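Local coordinates for Protein/nucleic acid deglycase 2 (Escherichia coli, PDB 1OI4) that repairs proteins and nucleotides glycated by methylglyoxal or glyoxal, releasing lactate or glycolate, at residues A[135-139]-A[140-144]. Residues are numbered along the deposited sequence; the frame is centred on the assembly and turned at random.
Sequences DVIRG and RKLTA
Arg140 reaches back to Ile137 through its backbone N and to Val136 through its side chain. The N donates to Ile137 O at 2.9 Å, with an N-H...O angle of 161°, and so closes a tight turn over Arg138 and Gly139. Gly139 takes the third position of that turn with a phi of 84°, a conformation that suits glycine because it has no CB to meet the carbonyl oxygen before it. With CG of Arg140 anti to the carbonyl carbon and beside the backbone N (chi1 -53°), the first part of the chain lies against the turn, and CD comes to 3.5 Å from Val136 O. A water extends this approach, giving a hydrogen to Val136 O at 2.7 Å and accepting one from Arg140 NH1 at 3.0 Å, at the edge of the guanidinium and in its plane. Beyond the bend at chi3, NE forms a salt bridge with Asp167 and NH2 a hydrogen bond to Gln170, which should fix the rotation of the group. The backbone N of Lys141 hydrogen-bonds to OD1 of the same Asp167. Leu142 points back: CD2 rests 3.8 Å from Ile137 CG2, the two side chains crossing at about a right angle. Ile137, buried, also packs against Leu131 and Ile132 of helix 128-134 and against Ala155 and Ala157. The arrangement is characteristic of a helix-to-strand connection: a Schellman motif at Asp135 ends helix 128-134, and a type II beta turn, Ile137 to Arg140, leads into strand 141-142, paired in parallel with strand 158-159.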
ATOM      1  N   ASP A 135      -3.144 -14.072  -3.728  1.00 13.43           N
ATOM      2  CA  ASP A 135      -3.151 -14.487  -5.127  1.00 14.21           C
ATOM      3  C   ASP A 135      -4.397 -15.297  -5.475  1.00 14.45           C
ATOM      4  O   ASP A 135      -4.310 -16.413  -5.986  1.00 13.77           O
ATOM      5  CB  ASP A 135      -1.881 -15.283  -5.443  1.00 16.04           C
ATOM      6  CG  ASP A 135      -1.694 -15.516  -6.932  1.00 18.61           C
ATOM      7  OD1 ASP A 135      -1.988 -14.598  -7.724  1.00 17.94           O
ATOM      8  OD2 ASP A 135      -1.240 -16.612  -7.311  1.00 21.64           O
ATOM      9  N   VAL A 136      -5.559 -14.711  -5.206  1.00 14.59           N
ATOM     10  CA  VAL A 136      -6.835 -15.360  -5.470  1.00 13.65           C
ATOM     11  C   VAL A 136      -7.777 -14.524  -6.321  1.00 13.57           C
ATOM     12  O   VAL A 136      -8.989 -14.683  -6.220  1.00 15.41           O
ATOM     13  CB  VAL A 136      -7.579 -15.678  -4.163  1.00 13.16           C
ATOM     14  CG1 VAL A 136      -6.821 -16.732  -3.374  1.00 14.08           C
ATOM     15  CG2 VAL A 136      -7.744 -14.398  -3.344  1.00 13.77           C
ATOM     16  N   ILE A 137      -7.245 -13.646  -7.163  1.00 12.52           N
ATOM     17  CA  ILE A 137      -8.125 -12.818  -7.976  1.00 13.59           C
ATOM     18  C   ILE A 137      -7.915 -12.935  -9.480  1.00 14.79           C
ATOM     19  O   ILE A 137      -8.586 -12.254 -10.258  1.00 15.47           O
ATOM     20  CB  ILE A 137      -8.021 -11.324  -7.571  1.00 14.59           C
ATOM     21  CG1 ILE A 137      -6.604 -10.799  -7.821  1.00 15.10           C
ATOM     22  CG2 ILE A 137      -8.404 -11.159  -6.105  1.00 16.09           C
ATOM     23  CD1 ILE A 137      -6.434  -9.319  -7.510  1.00 16.40           C
ATOM     24  N   ARG A 138      -6.996 -13.798  -9.902  1.00 15.39           N
ATOM     25  CA  ARG A 138      -6.755 -13.956 -11.328  1.00 16.72           C
ATOM     26  C   ARG A 138      -8.051 -14.400 -11.996  1.00 16.32           C
ATOM     27  O   ARG A 138      -8.653 -15.396 -11.599  1.00 14.82           O
ATOM     28  CB  ARG A 138      -5.645 -14.982 -11.570  1.00 18.93           C
ATOM     29  CG  ARG A 138      -5.243 -15.141 -13.031  1.00 19.87           C
ATOM     30  CD  ARG A 138      -3.888 -15.837 -13.131  1.00 21.99           C
ATOM     31  NE  ARG A 138      -2.818 -15.033 -12.536  1.00 22.57           N
ATOM     32  CZ  ARG A 138      -2.209 -14.020 -13.148  1.00 21.93           C
ATOM     33  NH1 ARG A 138      -2.555 -13.677 -14.384  1.00 20.36           N
ATOM     34  NH2 ARG A 138      -1.251 -13.347 -12.523  1.00 23.47           N
ATOM     35  N   GLY A 139      -8.488 -13.635 -12.992  1.00 17.15           N
ATOM     36  CA  GLY A 139      -9.715 -13.962 -13.701  1.00 17.49           C
ATOM     37  C   GLY A 139     -10.992 -13.460 -13.040  1.00 18.42           C
ATOM     38  O   GLY A 139     -12.079 -13.602 -13.605  1.00 19.07           O
ATOM     39  N   ARG A 140     -10.872 -12.866 -11.856  1.00 16.79           N
ATOM     40  CA  ARG A 140     -12.044 -12.363 -11.146  1.00 16.30           C
ATOM     41  C   ARG A 140     -12.251 -10.861 -11.326  1.00 15.70           C
ATOM     42  O   ARG A 140     -11.299 -10.102 -11.534  1.00 14.57           O
ATOM     43  CB  ARG A 140     -11.944 -12.713  -9.659  1.00 17.65           C
ATOM     44  CG  ARG A 140     -11.700 -14.199  -9.426  1.00 18.92           C
ATOM     45  CD  ARG A 140     -12.008 -14.625  -8.005  1.00 19.32           C
ATOM     46  NE  ARG A 140     -13.419 -14.441  -7.680  1.00 18.13           N
ATOM     47  CZ  ARG A 140     -14.015 -14.988  -6.626  1.00 19.72           C
ATOM     48  NH1 ARG A 140     -13.323 -15.758  -5.797  1.00 18.60           N
ATOM     49  NH2 ARG A 140     -15.296 -14.753  -6.393  1.00 17.47           N
ATOM     50  N   LYS A 141     -13.509 -10.439 -11.235  1.00 15.45           N
ATOM     51  CA  LYS A 141     -13.859  -9.037 -11.418  1.00 17.07           C
ATOM     52  C   LYS A 141     -13.850  -8.229 -10.129  1.00 16.33           C
ATOM     53  O   LYS A 141     -14.428  -8.631  -9.126  1.00 18.14           O
ATOM     54  CB  LYS A 141     -15.244  -8.923 -12.061  1.00 16.84           C
ATOM     55  CG  LYS A 141     -15.414  -9.732 -13.339  1.00 18.38           C
ATOM     56  CD  LYS A 141     -16.814  -9.575 -13.899  1.00 20.34           C
ATOM     57  CE  LYS A 141     -17.009 -10.434 -15.137  1.00 24.73           C
ATOM     58  NZ  LYS A 141     -18.376 -10.279 -15.710  1.00 27.07           N
ATOM     59  N   LEU A 142     -13.197  -7.077 -10.170  1.00 16.97           N
ATOM     60  CA  LEU A 142     -13.151  -6.204  -9.011  1.00 17.02           C
ATOM     61  C   LEU A 142     -12.624  -4.824  -9.358  1.00 15.39           C
ATOM     62  O   LEU A 142     -12.201  -4.564 -10.488  1.00 13.68           O
ATOM     63  CB  LEU A 142     -12.301  -6.829  -7.899  1.00 21.04           C
ATOM     64  CG  LEU A 142     -10.939  -7.423  -8.245  1.00 21.52           C
ATOM     65  CD1 LEU A 142     -10.076  -6.375  -8.916  1.00 21.44           C
ATOM     66  CD2 LEU A 142     -10.278  -7.936  -6.978  1.00 21.66           C
ATOM     67  N   THR A 143     -12.670  -3.937  -8.377  1.00 12.23           N
ATOM     68  CA  THR A 143     -12.175  -2.589  -8.554  1.00 11.40           C
ATOM     69  C   THR A 143     -11.272  -2.297  -7.366  1.00 10.84           C
ATOM     70  O   THR A 143     -11.107  -3.150  -6.489  1.00 11.10           O
ATOM     71  CB  THR A 143     -13.331  -1.568  -8.607  1.00  9.94           C
ATOM     72  OG1 THR A 143     -12.831  -0.315  -9.085  1.00 10.75           O
ATOM     73  CG2 THR A 143     -13.946  -1.374  -7.226  1.00 10.56           C
ATOM     74  N   ALA A 144     -10.690  -1.103  -7.340  1.00 11.83           N
ATOM     75  CA  ALA A 144      -9.795  -0.701  -6.258  1.00 11.55           C
ATOM     76  C   ALA A 144      -9.365   0.746  -6.453  1.00 10.80           C
ATOM     77  O   ALA A 144      -9.685   1.359  -7.465  1.00 11.06           O
ATOM     78  CB  ALA A 144      -8.560  -1.612  -6.225  1.00 11.74           C
TER
HETATM   79  O   HOH W   1     -10.577 -16.830  -6.096  1.00 17.50           O